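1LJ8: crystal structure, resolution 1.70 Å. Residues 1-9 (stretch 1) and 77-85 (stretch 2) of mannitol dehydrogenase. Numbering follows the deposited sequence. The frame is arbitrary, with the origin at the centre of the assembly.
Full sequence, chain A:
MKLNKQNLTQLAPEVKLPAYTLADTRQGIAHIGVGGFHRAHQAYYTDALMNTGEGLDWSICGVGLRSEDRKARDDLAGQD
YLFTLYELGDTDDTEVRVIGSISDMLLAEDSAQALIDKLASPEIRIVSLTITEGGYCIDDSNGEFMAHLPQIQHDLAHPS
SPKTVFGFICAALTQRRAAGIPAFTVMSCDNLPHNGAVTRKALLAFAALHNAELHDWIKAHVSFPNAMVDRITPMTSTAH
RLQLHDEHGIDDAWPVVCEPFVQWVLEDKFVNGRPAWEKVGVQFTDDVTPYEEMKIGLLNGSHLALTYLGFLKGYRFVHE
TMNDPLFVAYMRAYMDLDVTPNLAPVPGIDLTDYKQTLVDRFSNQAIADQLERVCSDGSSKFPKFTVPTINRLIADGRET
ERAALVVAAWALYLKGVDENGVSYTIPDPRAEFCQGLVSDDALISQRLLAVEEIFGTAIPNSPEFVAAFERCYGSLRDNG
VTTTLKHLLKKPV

Stretch 1 1-9: MKLNKQNLT
Stretch 2 (77-85) AGQDYLFTL

Stretch 1 has no regular helix or strand. Stretch 2 passes through a type I turn, Ala-77 to Asp-80, and a type I' turn, Gln-79 to Leu-82, then enters a strand at Phe-83. The turns are closed by Asp-80 N to Ala-77 O and Leu-82 N to Gln-79 O, both 3.1 Å. The register is set by Asn-4 and Gln-79, whose CA atoms lie 4.3 Å apart.

Two direct hydrogen bonds cross the contact. Lys-2 (t, p, t, t) reaches in with its end, and its NZ donates to Gln-79 OE1 at 2.8 Å. Gln-79 (m, t) turns its other amide atom back: NE2 donates to Leu-82 O at 3.0 Å. Lys-5 N donates to Asp-80 OD2 at 2.8 Å, nearly straight at 166°. Asp-80 is m, with positive phi (62°). Its OD2 also accepts from water 2 (2.6 Å), which accepts from Gln-6 N (3.0 Å). Water 1 links Asn-4 ND2 (3.1 Å) to Gly-78 O (2.7 Å).

Asn-4 (p) uses OD1 to accept from Asn-7 N at 2.7 Å. Asn-7 ND2 donates to Lys-2 O at 2.8 Å.

Leu-3 (t, p) is buried, its CD2 4.2 Å from Leu-82 CB. Leu-82 (m, t) meets Leu-8 CD2 through CD1 at 4.1 Å. Leu-3 O has no hydrogen-bond partner; Gln-79 CA approaches it at 3.5 Å. The contact buries 474 Å².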

# COMPACT_ATOMS: atom_id res chain seq x y z
N MSE A 1 -27.62 -13.48 6.75
CA MSE A 1 -28.27 -12.12 6.84
C MSE A 1 -27.47 -11.03 6.10
O MSE A 1 -26.30 -10.80 6.42
CB MSE A 1 -28.41 -11.69 8.29
CG MSE A 1 -29.18 -10.36 8.44
SE MSE A 1 -31.15 -10.60 8.03
CE MSE A 1 -31.55 -11.77 9.54
N LYS A 2 -28.13 -10.33 5.17
CA LYS A 2 -27.47 -9.24 4.41
C LYS A 2 -27.11 -8.07 5.32
O LYS A 2 -27.93 -7.60 6.12
CB LYS A 2 -28.38 -8.74 3.28
CG LYS A 2 -27.90 -7.45 2.55
CD LYS A 2 -26.56 -7.66 1.81
CE LYS A 2 -26.24 -6.50 0.84
NZ LYS A 2 -24.91 -6.71 0.15
N LEU A 3 -25.85 -7.63 5.24
CA LEU A 3 -25.44 -6.48 6.03
C LEU A 3 -26.01 -5.18 5.44
O LEU A 3 -25.76 -4.84 4.28
CB LEU A 3 -23.89 -6.37 6.08
CG LEU A 3 -23.42 -5.07 6.78
CD1 LEU A 3 -23.96 -4.98 8.24
CD2 LEU A 3 -21.82 -5.04 6.80
N ASN A 4 -26.79 -4.48 6.27
CA ASN A 4 -27.32 -3.18 5.94
C ASN A 4 -27.89 -2.53 7.20
O ASN A 4 -27.92 -3.14 8.29
CB ASN A 4 -28.33 -3.22 4.78
CG ASN A 4 -29.56 -4.05 5.10
OD1 ASN A 4 -30.03 -4.11 6.22
ND2 ASN A 4 -30.07 -4.73 4.07
N LYS A 5 -28.31 -1.29 7.11
CA LYS A 5 -28.82 -0.66 8.33
C LYS A 5 -30.06 -1.32 8.85
O LYS A 5 -30.28 -1.40 10.06
CB LYS A 5 -29.07 0.82 8.09
CG LYS A 5 -27.76 1.60 8.09
CD LYS A 5 -27.99 3.04 7.66
CE LYS A 5 -28.70 3.81 8.76
NZ LYS A 5 -28.98 5.22 8.32
N GLN A 6 -30.89 -1.80 7.93
CA GLN A 6 -32.13 -2.45 8.31
C GLN A 6 -31.88 -3.69 9.15
O GLN A 6 -32.62 -3.95 10.10
CB GLN A 6 -32.94 -2.82 7.07
CG GLN A 6 -34.42 -3.02 7.34
CD GLN A 6 -35.12 -1.77 7.94
OE1 GLN A 6 -34.80 -0.61 7.62
NE2 GLN A 6 -36.08 -2.03 8.85
N ASN A 7 -30.81 -4.44 8.83
CA ASN A 7 -30.53 -5.69 9.51
C ASN A 7 -29.47 -5.62 10.57
O ASN A 7 -29.14 -6.64 11.21
CB ASN A 7 -30.08 -6.76 8.50
CG ASN A 7 -31.13 -7.03 7.44
OD1 ASN A 7 -32.36 -6.82 7.67
ND2 ASN A 7 -30.69 -7.54 6.30
N LEU A 8 -28.93 -4.43 10.78
CA LEU A 8 -27.82 -4.26 11.72
C LEU A 8 -28.06 -4.87 13.10
O LEU A 8 -27.13 -5.37 13.72
CB LEU A 8 -27.49 -2.78 11.81
CG LEU A 8 -26.18 -2.35 12.49
CD1 LEU A 8 -24.95 -3.06 11.84
CD2 LEU A 8 -26.06 -0.82 12.36
N THR A 9 -29.30 -4.85 13.59
CA THR A 9 -29.55 -5.40 14.91
C THR A 9 -29.95 -6.87 14.87
O THR A 9 -30.27 -7.48 15.90
CB THR A 9 -30.66 -4.58 15.67
OG1 THR A 9 -31.92 -4.74 15.03
CG2 THR A 9 -30.27 -3.11 15.71
N ALA A 77 -22.66 0.96 -1.17
CA ALA A 77 -23.95 1.66 -1.17
C ALA A 77 -25.09 0.70 -0.92
O ALA A 77 -26.07 1.06 -0.28
CB ALA A 77 -24.17 2.39 -2.48
N GLY A 78 -24.96 -0.54 -1.40
CA GLY A 78 -26.02 -1.51 -1.17
C GLY A 78 -26.09 -1.97 0.29
O GLY A 78 -27.01 -2.70 0.70
N GLN A 79 -25.13 -1.53 1.09
CA GLN A 79 -25.07 -1.87 2.52
C GLN A 79 -25.15 -0.58 3.39
O GLN A 79 -24.84 -0.61 4.59
CB GLN A 79 -23.77 -2.66 2.84
CG GLN A 79 -23.83 -3.97 2.10
CD GLN A 79 -22.64 -4.92 2.27
OE1 GLN A 79 -22.71 -6.03 1.78
NE2 GLN A 79 -21.56 -4.47 2.95
N ASP A 80 -25.59 0.52 2.78
CA ASP A 80 -25.72 1.81 3.48
C ASP A 80 -24.33 2.25 3.98
O ASP A 80 -24.19 2.93 4.99
CB ASP A 80 -26.70 1.66 4.66
CG ASP A 80 -28.10 1.25 4.22
OD1 ASP A 80 -28.65 1.92 3.30
OD2 ASP A 80 -28.63 0.24 4.78
N TYR A 81 -23.33 1.84 3.23
CA TYR A 81 -21.92 2.14 3.49
C TYR A 81 -21.32 1.44 4.71
O TYR A 81 -20.17 1.68 5.09
CB TYR A 81 -21.65 3.65 3.50
CG TYR A 81 -21.66 4.18 2.07
CD1 TYR A 81 -22.82 4.70 1.51
CD2 TYR A 81 -20.54 4.02 1.24
CE1 TYR A 81 -22.87 5.02 0.12
CE2 TYR A 81 -20.59 4.35 -0.12
CZ TYR A 81 -21.76 4.84 -0.67
OH TYR A 81 -21.83 5.09 -2.05
N LEU A 82 -22.06 0.47 5.24
CA LEU A 82 -21.53 -0.36 6.34
C LEU A 82 -20.71 -1.54 5.71
O LEU A 82 -20.99 -1.97 4.60
CB LEU A 82 -22.68 -0.98 7.16
CG LEU A 82 -23.62 -0.00 7.88
CD1 LEU A 82 -24.80 -0.76 8.51
CD2 LEU A 82 -22.84 0.76 8.94
N PHE A 83 -19.69 -2.05 6.41
CA PHE A 83 -18.95 -3.21 5.91
C PHE A 83 -18.40 -3.91 7.14
O PHE A 83 -18.25 -3.28 8.19
CB PHE A 83 -17.82 -2.82 4.93
CG PHE A 83 -16.76 -1.92 5.50
CD1 PHE A 83 -15.62 -2.47 6.11
CD2 PHE A 83 -16.92 -0.54 5.48
CE1 PHE A 83 -14.64 -1.64 6.70
CE2 PHE A 83 -15.95 0.32 6.05
CZ PHE A 83 -14.80 -0.23 6.68
N THR A 84 -18.09 -5.19 6.98
CA THR A 84 -17.58 -5.98 8.09
C THR A 84 -16.05 -6.02 8.06
O THR A 84 -15.43 -6.27 7.00
CB THR A 84 -18.05 -7.47 7.98
OG1 THR A 84 -19.48 -7.52 7.71
CG2 THR A 84 -17.78 -8.23 9.27
N LEU A 85 -15.46 -5.80 9.23
CA LEU A 85 -14.02 -5.94 9.41
C LEU A 85 -13.91 -7.34 10.04
O LEU A 85 -14.44 -7.59 11.13
CB LEU A 85 -13.50 -4.88 10.34
CG LEU A 85 -11.96 -5.01 10.46
CD1 LEU A 85 -11.29 -3.66 10.37
CD2 LEU A 85 -11.66 -5.66 11.77
O HOH W 1 -29.16 -4.36 1.10
O HOH W 2 -31.00 -0.72 5.13